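Local coordinates for protein glycosyl hydrolase (PDB 2X8R) that probably hydrolyses the beta-1,4 linkages between N-acetylmuramic acid and N-acetylglucosamine in peptidoglycan, as a family 25 lysozyme, at residues Ile98-Tyr103 / Thr139-Asn144; Arg65-Thr70 / Thr106-Ser111; Ala162-Ser167 / Asn184-Lys189; Phe7-His12 / Gln27-Lys32. All coordinates share one frame; numbering follows the deposited sequence.

Contact 1. Residues Ile98-Tyr103 / Thr139-Asn144; sequences IEYNPY and TADWWN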
loop_
_atom_site.group_PDB
_atom_site.type_symbol
_atom_site.label_atom_id
_atom_site.label_comp_id
_atom_site.label_asym_id
_atom_site.label_seq_id
_atom_site.Cartn_x
_atom_site.Cartn_y
_atom_site.Cartn_z
ATOM N N ILE A 98 6.204 -1.368 -3.117
ATOM C CA ILE A 98 7.299 -1.463 -4.057
ATOM C C ILE A 98 8.527 -0.673 -3.503
ATOM O O ILE A 98 8.575 0.520 -3.608
ATOM C CB ILE A 98 6.880 -0.987 -5.471
ATOM C CG1 ILE A 98 8.058 -1.013 -6.445
ATOM C CG2 ILE A 98 6.239 0.361 -5.426
ATOM C CD1 ILE A 98 8.609 -2.356 -6.784
ATOM N N GLU A 99 9.440 -1.408 -2.884
ATOM C CA GLU A 99 10.569 -0.828 -2.249
ATOM C C GLU A 99 11.625 -1.917 -1.945
ATOM O O GLU A 99 11.705 -2.838 -2.654
ATOM C CB GLU A 99 10.182 0.027 -1.045
ATOM C CG GLU A 99 9.052 -0.440 -0.192
ATOM C CD GLU A 99 9.492 -1.354 0.975
ATOM O OE1 GLU A 99 8.670 -2.151 1.387
ATOM O OE2 GLU A 99 10.601 -1.206 1.443
ATOM N N TYR A 100 12.376 -1.738 -0.881
ATOM C CA TYR A 100 13.602 -2.448 -0.704
ATOM C C TYR A 100 13.480 -3.965 -0.783
ATOM O O TYR A 100 12.724 -4.543 -0.127
ATOM C CB TYR A 100 14.264 -2.068 0.580
ATOM C CG TYR A 100 14.466 -0.582 0.718
ATOM C CD1 TYR A 100 15.499 0.086 0.092
ATOM C CD2 TYR A 100 13.636 0.153 1.499
ATOM C CE1 TYR A 100 15.657 1.450 0.211
ATOM C CE2 TYR A 100 13.821 1.527 1.653
ATOM C CZ TYR A 100 14.850 2.186 0.999
ATOM O OH TYR A 100 15.033 3.540 1.109
ATOM N N ASN A 101 14.329 -4.532 -1.595
ATOM C CA ASN A 101 14.368 -5.978 -1.767
ATOM C C ASN A 101 14.927 -6.665 -0.520
ATOM O O ASN A 101 16.120 -6.544 -0.248
ATOM C CB ASN A 101 15.229 -6.307 -2.971
ATOM C CG ASN A 101 15.271 -7.814 -3.286
ATOM O OD1 ASN A 101 14.530 -8.586 -2.714
ATOM N ND2 ASN A 101 16.113 -8.208 -4.272
ATOM N N PRO A 102 14.094 -7.448 0.180
ATOM C CA PRO A 102 14.550 -8.090 1.406
ATOM C C PRO A 102 15.476 -9.253 1.079
ATOM O O PRO A 102 16.043 -9.838 1.998
ATOM C CB PRO A 102 13.248 -8.598 2.068
ATOM C CG PRO A 102 12.121 -7.977 1.291
ATOM C CD PRO A 102 12.660 -7.713 -0.088
ATOM N N TYR A 103 15.642 -9.569 -0.203
ATOM C CA TYR A 103 16.368 -10.773 -0.568
ATOM C C TYR A 103 17.780 -10.481 -1.068
ATOM O O TYR A 103 18.430 -11.370 -1.547
ATOM C CB TYR A 103 15.534 -11.668 -1.505
ATOM C CG TYR A 103 14.190 -11.939 -0.830
ATOM C CD1 TYR A 103 14.117 -12.736 0.306
ATOM C CD2 TYR A 103 13.024 -11.266 -1.231
ATOM C CE1 TYR A 103 12.900 -12.923 0.989
ATOM C CE2 TYR A 103 11.799 -11.454 -0.560
ATOM C CZ TYR A 103 11.743 -12.288 0.527
ATOM O OH TYR A 103 10.536 -12.478 1.180
ATOM N N THR A 139 9.555 4.563 -0.540
ATOM C CA THR A 139 10.253 5.687 0.067
ATOM C C THR A 139 10.776 6.587 -1.032
ATOM O O THR A 139 10.990 6.140 -2.159
ATOM C CB THR A 139 11.439 5.272 0.974
ATOM O OG1 THR A 139 12.459 4.650 0.177
ATOM C CG2 THR A 139 10.991 4.270 2.077
ATOM N N ALA A 140 11.058 7.849 -0.695
ATOM C CA ALA A 140 11.641 8.750 -1.702
ATOM C C ALA A 140 13.009 8.208 -2.179
ATOM O O ALA A 140 13.309 8.239 -3.373
ATOM C CB ALA A 140 11.762 10.175 -1.148
ATOM N N ASP A 141 13.796 7.696 -1.232
ATOM C CA ASP A 141 15.128 7.156 -1.501
ATOM C C ASP A 141 15.030 6.001 -2.496
ATOM O O ASP A 141 15.776 5.942 -3.484
ATOM C CB ASP A 141 15.774 6.638 -0.208
ATOM C CG ASP A 141 16.982 5.780 -0.505
ATOM O OD1 ASP A 141 18.041 6.376 -0.750
ATOM O OD2 ASP A 141 16.840 4.533 -0.562
ATOM N N TRP A 142 14.105 5.063 -2.229
ATOM C CA TRP A 142 13.990 3.919 -3.115
ATOM C C TRP A 142 13.529 4.339 -4.523
ATOM O O TRP A 142 14.103 3.925 -5.529
ATOM C CB TRP A 142 13.026 2.901 -2.502
ATOM C CG TRP A 142 13.078 1.580 -3.327
ATOM C CD1 TRP A 142 13.819 0.481 -3.057
ATOM C CD2 TRP A 142 12.331 1.287 -4.524
ATOM N NE1 TRP A 142 13.587 -0.502 -4.018
ATOM C CE2 TRP A 142 12.705 -0.014 -4.941
ATOM C CE3 TRP A 142 11.420 2.017 -5.305
ATOM C CZ2 TRP A 142 12.163 -0.631 -6.104
ATOM C CZ3 TRP A 142 10.895 1.436 -6.466
ATOM C CH2 TRP A 142 11.265 0.118 -6.856
ATOM N N TRP A 143 12.503 5.199 -4.586
ATOM C CA TRP A 143 11.978 5.665 -5.844
ATOM C C TRP A 143 13.069 6.357 -6.672
ATOM O O TRP A 143 13.160 6.146 -7.892
ATOM C CB TRP A 143 10.800 6.627 -5.620
ATOM C CG TRP A 143 9.963 6.790 -6.831
ATOM C CD1 TRP A 143 9.976 7.854 -7.704
ATOM C CD2 TRP A 143 9.004 5.854 -7.350
ATOM N NE1 TRP A 143 9.068 7.639 -8.737
ATOM C CE2 TRP A 143 8.442 6.439 -8.528
ATOM C CE3 TRP A 143 8.538 4.612 -6.920
ATOM C CZ2 TRP A 143 7.454 5.797 -9.292
ATOM C CZ3 TRP A 143 7.529 3.980 -7.683
ATOM C CH2 TRP A 143 7.010 4.578 -8.855
ATOM N N ASN A 144 13.912 7.126 -5.988
ATOM C CA ASN A 144 14.998 7.774 -6.679
ATOM C C ASN A 144 15.991 6.740 -7.202
ATOM O O ASN A 144 16.327 6.771 -8.413
ATOM C CB ASN A 144 15.690 8.757 -5.759
ATOM C CG ASN A 144 16.768 9.517 -6.490
ATOM O OD1 ASN A 144 16.472 10.259 -7.434
ATOM N ND2 ASN A 144 18.045 9.287 -6.100
#
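The alpha carbon of Glu-99 sits squarely on the indole of Trp-142: CA is 3.4 Å from the centroid of the five-membered ring and only 3° off its normal, so backbone rather than side chain makes this CH-pi contact. The carbonyl O of Ile-98 lies over the same indole face, displaced toward the rim. With CG1 anti to the backbone N (chi1 177°), the Ile-98 side chain crosses that of Trp-142 at about a right angle, with CG1 3.4 Å from Trp-142 CH2.

Tyr-100 meets the other end of the indole in a T-shaped stack. The pyrrole edge of Trp-142 points at the phenol face, the planes stand at 88°, and the two CD1 atoms of Tyr-100 and Trp-142 approach to 3.6 Å. At the phenol tip, Tyr-100 OH accepts from Thr-139 OG1 at 3.0 Å and donates to Asp-141 OD2 at 2.7 Å, reaching the carboxylate on its anti side and somewhat out of its plane. Thr-139 is the N-cap of helix 140-147, its OG1 accepting from Trp-142 N.

Asp-97, Ile-98 and Glu-99 form a DXE sequence, the motif known from family 25 lysozymes. The bonds from Trp-142 N through the two hydroxyls to Asp-141, which also pairs with Arg-145, all run in one direction; each would be expected to strengthen the next, tying this motif's loop firmly to the helix start.

Contact 2. Residues Arg65-Thr70 / Thr106-Ser111; sequences RPDKST and TCYGLS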
loop_
_atom_site.group_PDB
_atom_site.type_symbol
_atom_site.label_atom_id
_atom_site.label_comp_id
_atom_site.label_asym_id
_atom_site.label_seq_id
_atom_site.Cartn_x
_atom_site.Cartn_y
_atom_site.Cartn_z
ATOM N N ARG A 65 7.898 -8.328 -5.985
ATOM C CA ARG A 65 9.206 -8.920 -6.231
ATOM C C ARG A 65 9.425 -8.891 -7.739
ATOM O O ARG A 65 9.168 -9.878 -8.428
ATOM C CB ARG A 65 9.258 -10.356 -5.711
ATOM C CG ARG A 65 9.364 -10.464 -4.199
ATOM C CD ARG A 65 10.617 -11.222 -3.787
ATOM N NE ARG A 65 10.304 -12.535 -3.233
ATOM C CZ ARG A 65 11.124 -13.580 -3.276
ATOM N NH1 ARG A 65 12.314 -13.467 -3.850
ATOM N NH2 ARG A 65 10.756 -14.738 -2.746
ATOM N N PRO A 66 9.878 -7.750 -8.254
ATOM C CA PRO A 66 9.856 -7.511 -9.687
ATOM C C PRO A 66 10.778 -8.406 -10.509
ATOM O O PRO A 66 10.643 -8.433 -11.657
ATOM C CB PRO A 66 10.246 -6.028 -9.817
ATOM C CG PRO A 66 9.726 -5.484 -8.564
ATOM C CD PRO A 66 9.982 -6.502 -7.526
ATOM N N ASP A 67 11.754 -9.018 -9.877
ATOM C CA ASP A 67 12.623 -9.996 -10.543
ATOM C C ASP A 67 11.947 -11.352 -10.845
ATOM O O ASP A 67 12.486 -12.171 -11.654
ATOM C CB ASP A 67 13.934 -10.185 -9.751
ATOM C CG ASP A 67 13.721 -10.660 -8.316
ATOM O OD1 ASP A 67 12.742 -10.295 -7.633
ATOM O OD2 ASP A 67 14.598 -11.409 -7.825
ATOM N N LYS A 68 10.766 -11.594 -10.270
ATOM C CA LYS A 68 10.165 -12.949 -10.331
ATOM C C LYS A 68 9.137 -13.129 -11.450
ATOM O O LYS A 68 8.780 -14.284 -11.811
ATOM C CB LYS A 68 9.515 -13.317 -8.994
ATOM C CG LYS A 68 10.477 -13.471 -7.828
ATOM C CD LYS A 68 11.548 -14.545 -8.126
ATOM C CE LYS A 68 12.612 -14.525 -7.037
ATOM N NZ LYS A 68 13.701 -15.517 -7.308
ATOM N N SER A 69 8.617 -12.020 -11.972
ATOM C CA SER A 69 7.570 -12.069 -13.012
ATOM C C SER A 69 7.282 -10.676 -13.517
ATOM O O SER A 69 7.830 -9.698 -12.994
ATOM C CB SER A 69 6.265 -12.657 -12.411
ATOM O OG SER A 69 5.560 -11.625 -11.733
ATOM N N THR A 70 6.373 -10.575 -14.479
ATOM C CA THR A 70 5.930 -9.268 -14.967
ATOM C C THR A 70 5.062 -8.618 -13.917
ATOM O O THR A 70 4.585 -9.299 -13.004
ATOM C CB THR A 70 5.125 -9.357 -16.263
ATOM O OG1 THR A 70 3.922 -10.113 -16.057
ATOM C CG2 THR A 70 5.957 -10.014 -17.377
ATOM N N THR A 106 20.104 -5.206 -4.936
ATOM C CA THR A 106 19.584 -3.832 -5.122
ATOM C C THR A 106 18.728 -3.627 -6.390
ATOM O O THR A 106 19.095 -4.054 -7.499
ATOM C CB THR A 106 20.679 -2.723 -4.865
ATOM O OG1 THR A 106 20.380 -1.529 -5.611
ATOM C CG2 THR A 106 22.050 -3.229 -5.200
ATOM N N CYS A 107 17.560 -3.018 -6.177
ATOM C CA CYS A 107 16.516 -2.821 -7.207
ATOM C C CYS A 107 16.068 -4.112 -7.919
ATOM O O CYS A 107 15.601 -4.044 -9.048
ATOM C CB CYS A 107 16.952 -1.727 -8.219
ATOM S SG CYS A 107 17.382 -0.128 -7.419
ATOM N N TYR A 108 16.268 -5.278 -7.280
ATOM C CA TYR A 108 15.807 -6.564 -7.826
ATOM C C TYR A 108 16.530 -6.906 -9.149
ATOM O O TYR A 108 16.044 -7.701 -9.955
ATOM C CB TYR A 108 14.261 -6.559 -8.033
ATOM C CG TYR A 108 13.478 -6.285 -6.742
ATOM C CD1 TYR A 108 13.070 -7.316 -5.910
ATOM C CD2 TYR A 108 13.126 -4.968 -6.381
ATOM C CE1 TYR A 108 12.360 -7.047 -4.716
ATOM C CE2 TYR A 108 12.432 -4.684 -5.215
ATOM C CZ TYR A 108 12.042 -5.719 -4.381
ATOM O OH TYR A 108 11.346 -5.453 -3.219
ATOM N N GLY A 109 17.649 -6.227 -9.401
ATOM C CA GLY A 109 18.449 -6.477 -10.601
ATOM C C GLY A 109 17.893 -5.805 -11.839
ATOM O O GLY A 109 18.392 -6.016 -12.968
ATOM N N LEU A 110 16.888 -4.961 -11.668
ATOM C CA LEU A 110 16.281 -4.292 -12.808
ATOM C C LEU A 110 16.882 -2.895 -12.983
ATOM O O LEU A 110 17.282 -2.250 -12.005
ATOM C CB LEU A 110 14.766 -4.184 -12.604
ATOM C CG LEU A 110 13.881 -5.437 -12.637
ATOM C CD1 LEU A 110 12.454 -4.954 -12.947
ATOM C CD2 LEU A 110 14.381 -6.379 -13.724
ATOM N N SER A 111 16.913 -2.433 -14.235
ATOM C CA SER A 111 17.295 -1.078 -14.573
ATOM C C SER A 111 16.145 -0.132 -14.300
ATOM O O SER A 111 15.026 -0.571 -14.034
ATOM C CB SER A 111 17.667 -0.989 -16.060
ATOM O OG SER A 111 16.507 -1.101 -16.901
#
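Pro-66 points one corner at Tyr-108, its CD 3.4 Å from the ring centroid and 6° off the normal, a CH-pi contact over the middle of the face. That one methylene is within 3.8 Å of every ring carbon. Asp-67 takes the rim instead: with CG between the backbone N and the carbonyl carbon (chi1 59°), the carboxylate is swung so that OD1 comes to 3.5 Å from Tyr-108 CD1, near the ring plane. Behind it, Asp-67 CB packs at 3.3 Å against Tyr-108 O. Leu-110 adds a lighter apolar touch, CD1 to Pro-66 CB at 4.0 Å. No hydrogen bond crosses between the segments.

Both sides are turns on loops that follow strands of the TIM-barrel-like domain, 57-63 and 95-97. Residues 65-68 form a type I turn, closed by Lys-68 N bonding to Arg-65 O at 3.0 Å, which presents Pro-66 and Asp-67 side by side at its corner. Facing it, Cys-107, Tyr-108 and Gly-109 all have positive phi, a short left-handed helical turn. Gly-109 N to Thr-106 O and Leu-110 N to Cys-107 O, the latter at 3.1 Å, wind it tightly and carry the tyrosine forward.

Further out, the phenol hydroxyl of Tyr-108 is held by Glu-99 O, earlier in the same loop, and a disulfide ties Cys-107 to Cys-146 in helix 140-147. Met-115 of helix 112-130 touches Pro-66, Tyr-108 and Leu-110 alike, while Gln-74 NE2 grips Arg-65 O at the start of the opposing turn.

Contact 3. Residues Ala162-Ser167 / Asn184-Lys189; sequences AAYSSS and NSDKYK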
loop_
_atom_site.group_PDB
_atom_site.type_symbol
_atom_site.label_atom_id
_atom_site.label_comp_id
_atom_site.label_asym_id
_atom_site.label_seq_id
_atom_site.Cartn_x
_atom_site.Cartn_y
_atom_site.Cartn_z
ATOM N N ALA A 162 6.699 6.364 3.028
ATOM C CA ALA A 162 7.268 5.984 4.324
ATOM C C ALA A 162 8.439 6.900 4.635
ATOM O O ALA A 162 9.356 7.014 3.810
ATOM C CB ALA A 162 7.700 4.514 4.348
ATOM N N ALA A 163 8.395 7.547 5.796
ATOM C CA ALA A 163 9.469 8.447 6.255
ATOM C C ALA A 163 9.248 8.601 7.747
ATOM O O ALA A 163 8.298 9.285 8.179
ATOM C CB ALA A 163 9.441 9.817 5.492
ATOM N N TYR A 164 10.102 7.947 8.539
ATOM C CA TYR A 164 9.860 7.822 9.967
ATOM C C TYR A 164 10.392 9.044 10.722
ATOM O O TYR A 164 11.615 9.271 10.825
ATOM C CB TYR A 164 10.360 6.483 10.541
ATOM C CG TYR A 164 9.786 5.249 9.874
ATOM C CD1 TYR A 164 8.607 5.316 9.095
ATOM C CD2 TYR A 164 10.387 4.008 10.030
ATOM C CE1 TYR A 164 8.104 4.157 8.477
ATOM C CE2 TYR A 164 9.902 2.851 9.401
ATOM C CZ TYR A 164 8.755 2.937 8.640
ATOM O OH TYR A 164 8.257 1.836 8.001
ATOM N N SER A 165 9.452 9.842 11.201
ATOM C CA SER A 165 9.776 11.138 11.778
ATOM C C SER A 165 8.600 11.761 12.482
ATOM O O SER A 165 7.443 11.392 12.246
ATOM C CB SER A 165 10.210 12.099 10.684
ATOM O OG SER A 165 10.698 13.294 11.300
ATOM N N SER A 166 8.893 12.717 13.364
ATOM C CA SER A 166 7.833 13.504 13.980
ATOM C C SER A 166 7.218 14.459 12.954
ATOM O O SER A 166 6.036 14.785 13.042
ATOM C CB SER A 166 8.370 14.283 15.181
ATOM O OG SER A 166 9.155 13.438 15.990
ATOM N N SER A 167 8.027 14.896 11.983
ATOM C CA SER A 167 7.591 15.843 10.947
ATOM C C SER A 167 7.190 15.110 9.674
ATOM O O SER A 167 7.833 14.098 9.344
ATOM C CB SER A 167 8.745 16.763 10.531
ATOM O OG SER A 167 9.389 17.379 11.648
ATOM N N ASN A 184 4.357 6.867 9.120
ATOM C CA ASN A 184 5.165 7.727 9.953
ATOM C C ASN A 184 6.024 6.989 10.986
ATOM O O ASN A 184 6.918 7.603 11.583
ATOM C CB ASN A 184 4.291 8.799 10.614
ATOM C CG ASN A 184 3.358 8.228 11.632
ATOM O OD1 ASN A 184 2.463 7.473 11.304
ATOM N ND2 ASN A 184 3.577 8.575 12.903
ATOM N N SER A 185 5.749 5.703 11.208
ATOM C CA SER A 185 6.514 4.884 12.158
ATOM C C SER A 185 6.295 3.418 11.853
ATOM O O SER A 185 5.222 3.045 11.359
ATOM C CB SER A 185 6.073 5.158 13.607
ATOM O OG SER A 185 6.785 4.342 14.536
ATOM N N ASP A 186 7.296 2.597 12.167
ATOM C CA ASP A 186 7.148 1.138 12.103
ATOM C C ASP A 186 6.820 0.511 13.475
ATOM O O ASP A 186 6.978 -0.711 13.684
ATOM C CB ASP A 186 8.397 0.501 11.469
ATOM C CG ASP A 186 9.692 0.794 12.254
ATOM O OD1 ASP A 186 9.638 1.508 13.295
ATOM O OD2 ASP A 186 10.793 0.357 11.786
ATOM N N LYS A 187 6.325 1.332 14.396
ATOM C CA LYS A 187 6.031 0.892 15.768
ATOM C C LYS A 187 4.674 1.340 16.292
ATOM O O LYS A 187 4.586 2.032 17.320
ATOM C CB LYS A 187 7.092 1.376 16.754
ATOM N N TYR A 188 3.614 0.886 15.663
ATOM C CA TYR A 188 2.285 1.315 16.084
ATOM C C TYR A 188 1.788 0.463 17.244
ATOM O O TYR A 188 1.919 -0.756 17.229
ATOM C CB TYR A 188 1.329 1.238 14.905
ATOM C CG TYR A 188 -0.048 1.793 15.188
ATOM C CD1 TYR A 188 -0.212 3.078 15.705
ATOM C CD2 TYR A 188 -1.175 1.041 14.904
ATOM C CE1 TYR A 188 -1.494 3.585 15.940
ATOM C CE2 TYR A 188 -2.459 1.534 15.134
ATOM C CZ TYR A 188 -2.601 2.820 15.644
ATOM O OH TYR A 188 -3.860 3.333 15.896
ATOM N N LYS A 189 1.237 1.123 18.268
ATOM C CA LYS A 189 0.746 0.452 19.456
ATOM C C LYS A 189 -0.132 -0.765 19.158
ATOM O O LYS A 189 -0.007 -1.806 19.814
ATOM C CB LYS A 189 0.013 1.443 20.404
ATOM C CG LYS A 189 -0.641 0.755 21.583
ATOM C CD LYS A 189 -1.216 1.715 22.613
ATOM C CE LYS A 189 -1.490 1.044 23.962
ATOM N NZ LYS A 189 -2.364 -0.174 23.970
#
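Tyr-164 lays its ring over the peptide that joins Ser-185 to Asp-186, with Asp-186 N 3.7 Å above the ring plane and close to its centre. Two torsions set this up. CG is anti to the carbonyl carbon (chi1 -57°), while chi2, at -18°, is far from the perpendicular setting usual for tyrosine and turns CA almost into the ring plane; the flat of the ring then rests along the facing chain, CD1 reaching to 3.6 Å from Ser-185 N.

Asp-186 meets the far part of the ring. Its CB lies 3.5 Å from Tyr-164 CE2; with CG between the backbone N and the carbonyl carbon (chi1 60°), the carboxylate also lies by CE2, its plane turned well away from that of the phenol. The hydroxyl of Tyr-164 is fixed separately by Gln-183.

Backbone contacts flank the ring. Ser-165 N makes a weak bond to Asn-184 O at 3.4 Å, and the same oxygen receives a CA-H...O contact from Tyr-164 CA. Ser-165 also opens an ST turn, its OG accepting from Ser-167 N at 3.2 Å.

The segments leave the parallel strands 159-162 and 181-185 of the barrel sheet, so the strand pairing fades here into loop contacts at the surface. The ring buries Asp-186 N, which has no hydrogen-bonding partner in the model; the attachment therefore seems to rest mainly on dispersion between phenol and peptide rather than on strong directional bonds.

Contact 4. Residues Phe7-His12 / Gln27-Lys32; sequences FDISNH and QFVMIK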
loop_
_atom_site.group_PDB
_atom_site.type_symbol
_atom_site.label_atom_id
_atom_site.label_comp_id
_atom_site.label_asym_id
_atom_site.label_seq_id
_atom_site.Cartn_x
_atom_site.Cartn_y
_atom_site.Cartn_z
ATOM N N PHE A 7 -3.287 2.289 9.959
ATOM C CA PHE A 7 -2.118 1.410 10.180
ATOM C C PHE A 7 -2.019 0.346 9.123
ATOM O O PHE A 7 -2.904 0.247 8.289
ATOM C CB PHE A 7 -2.062 0.864 11.628
ATOM C CG PHE A 7 -3.181 -0.111 12.049
ATOM C CD1 PHE A 7 -2.829 -1.328 12.632
ATOM C CD2 PHE A 7 -4.530 0.230 11.984
ATOM C CE1 PHE A 7 -3.791 -2.230 13.085
ATOM C CE2 PHE A 7 -5.544 -0.653 12.454
ATOM C CZ PHE A 7 -5.179 -1.881 13.027
ATOM N N ASP A 8 -0.909 -0.386 9.113
ATOM C CA ASP A 8 -0.789 -1.511 8.182
ATOM C C ASP A 8 -0.128 -2.680 8.891
ATOM O O ASP A 8 0.743 -2.496 9.760
ATOM C CB ASP A 8 -0.054 -1.113 6.896
ATOM C CG ASP A 8 1.345 -0.646 7.175
ATOM O OD1 ASP A 8 2.264 -1.509 7.248
ATOM O OD2 ASP A 8 1.527 0.564 7.311
ATOM N N ILE A 9 -0.534 -3.880 8.491
ATOM C CA ILE A 9 -0.227 -5.106 9.207
ATOM C C ILE A 9 -0.025 -6.235 8.206
ATOM O O ILE A 9 -0.351 -6.094 7.042
ATOM C CB ILE A 9 -1.345 -5.490 10.208
ATOM C CG1 ILE A 9 -2.718 -5.573 9.497
ATOM C CG2 ILE A 9 -1.366 -4.478 11.387
ATOM C CD1 ILE A 9 -3.861 -6.137 10.396
ATOM N N SER A 10 0.527 -7.336 8.699
ATOM C CA SER A 10 0.844 -8.530 7.889
ATOM C C SER A 10 0.898 -9.758 8.823
ATOM O O SER A 10 0.562 -9.668 10.036
ATOM C CB SER A 10 2.188 -8.348 7.195
ATOM O OG SER A 10 3.307 -8.397 8.139
ATOM N N ASN A 11 1.301 -10.902 8.276
ATOM C CA ASN A 11 1.529 -12.084 9.132
ATOM C C ASN A 11 2.550 -11.863 10.257
ATOM O O ASN A 11 2.655 -12.723 11.123
ATOM C CB ASN A 11 1.924 -13.324 8.328
ATOM C CG ASN A 11 3.345 -13.239 7.786
ATOM O OD1 ASN A 11 3.803 -12.178 7.362
ATOM N ND2 ASN A 11 4.043 -14.365 7.767
ATOM N N HIS A 12 3.317 -10.766 10.243
ATOM C CA HIS A 12 4.170 -10.441 11.392
ATOM C C HIS A 12 3.363 -10.133 12.651
ATOM O O HIS A 12 3.866 -10.285 13.774
ATOM C CB HIS A 12 5.104 -9.298 11.078
ATOM C CG HIS A 12 6.219 -9.680 10.157
ATOM N ND1 HIS A 12 7.453 -9.069 10.188
ATOM C CD2 HIS A 12 6.295 -10.632 9.196
ATOM C CE1 HIS A 12 8.233 -9.610 9.268
ATOM N NE2 HIS A 12 7.556 -10.565 8.656
ATOM N N GLN A 27 -8.874 4.459 11.724
ATOM C CA GLN A 27 -10.083 4.379 10.902
ATOM C C GLN A 27 -9.892 3.506 9.699
ATOM O O GLN A 27 -10.868 3.167 9.018
ATOM C CB GLN A 27 -10.516 5.777 10.470
ATOM C CG GLN A 27 -10.753 6.738 11.638
ATOM C CD GLN A 27 -11.947 6.354 12.476
ATOM O OE1 GLN A 27 -12.011 6.690 13.670
ATOM N NE2 GLN A 27 -12.885 5.650 11.885
ATOM N N PHE A 28 -8.639 3.177 9.410
ATOM C CA PHE A 28 -8.368 2.337 8.249
ATOM C C PHE A 28 -7.150 1.495 8.469
ATOM O O PHE A 28 -6.259 1.821 9.274
ATOM C CB PHE A 28 -8.149 3.185 6.967
ATOM C CG PHE A 28 -6.878 4.045 6.987
ATOM C CD1 PHE A 28 -5.701 3.575 6.388
ATOM C CD2 PHE A 28 -6.884 5.321 7.554
ATOM C CE1 PHE A 28 -4.540 4.375 6.392
ATOM C CE2 PHE A 28 -5.730 6.127 7.578
ATOM C CZ PHE A 28 -4.549 5.642 6.982
ATOM N N VAL A 29 -7.087 0.425 7.708
ATOM C CA VAL A 29 -5.912 -0.462 7.788
ATOM C C VAL A 29 -5.639 -1.127 6.434
ATOM O O VAL A 29 -6.572 -1.560 5.751
ATOM C CB VAL A 29 -6.145 -1.555 8.877
ATOM C CG1 VAL A 29 -7.366 -2.427 8.555
ATOM C CG2 VAL A 29 -4.900 -2.412 9.117
ATOM N N MET A 30 -4.354 -1.198 6.078
ATOM C CA MET A 30 -3.894 -1.938 4.899
ATOM C C MET A 30 -3.275 -3.231 5.377
ATOM O O MET A 30 -2.563 -3.255 6.385
ATOM C CB MET A 30 -2.878 -1.131 4.089
ATOM C CG MET A 30 -3.478 0.092 3.425
ATOM S SD MET A 30 -3.363 1.586 4.384
ATOM C CE MET A 30 -1.591 1.869 4.306
ATOM N N ILE A 31 -3.594 -4.313 4.679
ATOM C CA ILE A 31 -3.302 -5.675 5.199
ATOM C C ILE A 31 -2.578 -6.485 4.146
ATOM O O ILE A 31 -3.088 -6.603 3.044
ATOM C CB ILE A 31 -4.603 -6.437 5.601
ATOM C CG1 ILE A 31 -5.399 -5.618 6.644
ATOM C CG2 ILE A 31 -4.217 -7.845 6.163
ATOM C CD1 ILE A 31 -6.879 -6.098 6.752
ATOM N N LYS A 32 -1.426 -7.055 4.478
ATOM C CA LYS A 32 -0.666 -7.787 3.449
ATOM C C LYS A 32 -1.448 -8.974 2.972
ATOM O O LYS A 32 -1.846 -9.820 3.797
ATOM C CB LYS A 32 0.655 -8.303 3.998
ATOM C CG LYS A 32 1.500 -8.884 2.882
ATOM C CD LYS A 32 2.920 -9.221 3.358
ATOM C CE LYS A 32 3.664 -9.971 2.267
ATOM N NZ LYS A 32 4.990 -10.526 2.774
HETATM O O HOH W 1 3.980 -12.257 4.909
#
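Phe-7 and Val-29 lie side by side and point the same way, and the valine slips one methyl under the ring: CG2 is 3.8 Å from the phenyl centroid and 8° off the normal. CG2 stands anti to the valine backbone N, whereas CG of Phe-7 falls between its own N and carbonyl carbon (chi1 67°), which tips the ring across onto the neighbouring strand. The same methyl meets Ile-9 CG1 at 3.9 Å, so Val-29 sits between a ring and a branched chain. Ile-9 in turn runs alongside Ile-31, CG1 to CG1.

These four residues are on one face of a parallel pair, strands 3-9 and 26-35 of a beta-alpha-beta unit in the TIM-barrel-like sheet. Helices 18-23 and 44-53 pack on that face. The hydrogen bonds step along the pair, from Phe-7 N to Phe-28 O, Met-30 N to Phe-7 O at 3.0 Å, Ile-9 N to Met-30 O and Lys-32 N to Ile-9 O at 2.9 Å.

Asp-8 and Met-30 project from the other face, their CB atoms 4.0 Å apart; the Asp-8 carboxylate leads away to Gln-183. Past the end of strand 3-9, Ser-10 CB rests 3.5 Å from Lys-32 CB, and Ser-10 OG accepts from His-12 N in an ST turn. Lys-32 then runs out fully extended, so that NZ reaches its salt-bridge partner Glu-35 and also donates to a water 2.9 Å from NZ.

Contact 4 is the buried one, a regular parallel strand pair with an apolar outer face. Contacts 1 and 2 are partly buried and contact 3 is at the surface; all three lie beyond the ends of barrel strands, in loops and, in contact 1, a helix start. Contacts 1 and 2 lie side by side, their centres about 11 Å apart and their segments alternating along the chain, and Tyr-108 OH meets Glu-99 O between them at 2.7 Å. Contact 1 mixes aromatic packing with a hydroxyl relay, whereas contacts 2 and 3 rest chiefly on a tyrosine face, against a proline or a peptide. Contact 3 touches contact 4 where Tyr-188, past the end of its strand, packs on Phe-7, and contact 1 through Ala-162 and Thr-139.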